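Local coordinates for protein short chain dehydrogenase (Mycobacterium smegmatis, PDB 3UCX) that probably acts as an oxidoreductase of the short-chain dehydrogenase family, built on an NAD(P)-binding Rossmann fold, at residues T67-D72 / I117-F122. Numbering follows the deposited sequence.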
# COMPACT_ATOMS: atom_id res chain seq x y z
N THR A 67 -13.02 18.31 -28.60
CA THR A 67 -11.65 18.48 -28.11
C THR A 67 -10.87 17.16 -28.16
O THR A 67 -11.28 16.15 -27.57
CB THR A 67 -11.63 18.97 -26.64
OG1 THR A 67 -12.41 20.16 -26.53
CG2 THR A 67 -10.21 19.27 -26.16
N ASP A 68 -9.75 17.19 -28.86
CA ASP A 68 -8.76 16.14 -28.75
C ASP A 68 -7.76 16.59 -27.68
O ASP A 68 -6.96 17.50 -27.91
CB ASP A 68 -8.07 15.95 -30.10
CG ASP A 68 -7.03 14.87 -30.07
OD1 ASP A 68 -6.63 14.41 -28.98
OD2 ASP A 68 -6.59 14.50 -31.15
N ILE A 69 -7.82 15.96 -26.52
CA ILE A 69 -7.06 16.46 -25.37
C ILE A 69 -5.57 16.10 -25.51
O ILE A 69 -4.75 16.52 -24.67
CB ILE A 69 -7.61 15.97 -24.00
CG1 ILE A 69 -7.55 14.44 -23.87
CG2 ILE A 69 -9.03 16.49 -23.79
CD1 ILE A 69 -7.88 13.92 -22.47
N THR A 70 -5.21 15.36 -26.56
CA THR A 70 -3.81 15.15 -26.90
C THR A 70 -3.21 16.31 -27.70
O THR A 70 -2.02 16.30 -27.99
CB THR A 70 -3.54 13.82 -27.66
OG1 THR A 70 -4.02 13.91 -29.01
CG2 THR A 70 -4.18 12.63 -26.95
N ASP A 71 -4.01 17.33 -28.03
CA ASP A 71 -3.53 18.44 -28.85
C ASP A 71 -3.52 19.77 -28.09
O ASP A 71 -4.57 20.21 -27.62
CB ASP A 71 -4.40 18.60 -30.10
CG ASP A 71 -3.93 19.75 -30.97
OD1 ASP A 71 -2.97 19.54 -31.73
OD2 ASP A 71 -4.47 20.86 -30.86
N ASP A 72 -2.36 20.43 -28.02
CA ASP A 72 -2.22 21.68 -27.28
C ASP A 72 -3.22 22.74 -27.72
O ASP A 72 -3.87 23.34 -26.88
CB ASP A 72 -0.81 22.26 -27.42
CG ASP A 72 0.23 21.51 -26.61
OD1 ASP A 72 -0.09 20.93 -25.55
OD2 ASP A 72 1.41 21.52 -27.02
N ILE A 117 -0.80 6.09 -22.90
CA ILE A 117 -0.16 7.10 -22.05
C ILE A 117 -0.50 8.52 -22.54
O ILE A 117 -0.88 9.39 -21.77
CB ILE A 117 1.37 6.85 -21.95
CG1 ILE A 117 1.63 5.59 -21.11
CG2 ILE A 117 2.08 8.03 -21.29
CD1 ILE A 117 3.04 5.07 -21.18
N GLU A 118 -0.44 8.72 -23.85
CA GLU A 118 -0.78 10.02 -24.43
C GLU A 118 -2.16 10.52 -24.04
O GLU A 118 -2.32 11.70 -23.69
CB GLU A 118 -0.62 10.02 -25.94
CG GLU A 118 -0.41 11.38 -26.52
CD GLU A 118 0.88 12.07 -26.10
OE1 GLU A 118 1.94 11.44 -25.89
OE2 GLU A 118 0.85 13.31 -25.99
N LEU A 119 -3.15 9.63 -24.09
CA LEU A 119 -4.52 10.00 -23.79
C LEU A 119 -4.76 10.05 -22.28
O LEU A 119 -5.20 11.05 -21.76
CB LEU A 119 -5.49 9.03 -24.46
CG LEU A 119 -6.97 9.40 -24.34
CD1 LEU A 119 -7.21 10.82 -24.86
CD2 LEU A 119 -7.82 8.38 -25.09
N THR A 120 -4.44 8.95 -21.60
CA THR A 120 -4.77 8.75 -20.19
C THR A 120 -3.94 9.63 -19.24
O THR A 120 -4.43 10.09 -18.19
CB THR A 120 -4.56 7.27 -19.83
OG1 THR A 120 -5.53 6.49 -20.52
CG2 THR A 120 -4.66 7.01 -18.30
N VAL A 121 -2.68 9.84 -19.59
CA VAL A 121 -1.77 10.56 -18.71
C VAL A 121 -1.58 12.00 -19.22
O VAL A 121 -1.94 12.98 -18.54
CB VAL A 121 -0.42 9.85 -18.57
CG1 VAL A 121 0.49 10.62 -17.61
CG2 VAL A 121 -0.60 8.40 -18.11
N PHE A 122 -0.99 12.14 -20.39
CA PHE A 122 -0.65 13.48 -20.88
C PHE A 122 -1.85 14.32 -21.22
O PHE A 122 -1.83 15.53 -21.01
CB PHE A 122 0.36 13.42 -22.02
CG PHE A 122 1.68 12.80 -21.62
CD1 PHE A 122 2.30 13.14 -20.43
CD2 PHE A 122 2.29 11.87 -22.44
CE1 PHE A 122 3.51 12.54 -20.06
CE2 PHE A 122 3.51 11.28 -22.09
CZ PHE A 122 4.12 11.61 -20.90
O HOH W 1 0.25 15.33 -27.46
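Thr-70 and Ile-69 set their aliphatic parts against helix 110-130. Thr-70 CG2 rests 4.0 Å from Glu-118 CG and also touches Leu-119 CD1, while CD1 of Leu-119 reaches Ile-69 CG1 at 3.8 Å, the two side chains crossing at about a right angle. With its CG anti to the backbone N (chi1 -174°), Leu-119 brings this methyl up against the loop.

No direct hydrogen bond joins the segments; one water does, donating to Thr-70 O and, at 2.6 Å, to Glu-118 OE2. That same carboxylate oxygen forms a salt bridge with Arg-114 of the second subunit, so the water links the loop to a residue of the subunit interface.

Within the loop, a type I turn runs from Asp-68 to Asp-71. Asp-68 OD1 accepts from Thr-70 N (3.0 Å), making an Asx turn, and from Thr-70 OG1 (2.7 Å), both donors lying over the same face of the carboxylate. The OG1 bond holds the hydroxyl on the Asp-68 side and so sets the rotation that leaves CG2 against the helix.

The loop connects strand 62-66, outermost in the parallel sheet of this chain, to helix 72-85, which Asp-71 N-caps, and here it packs on helix 110-130 of the Rossmann fold.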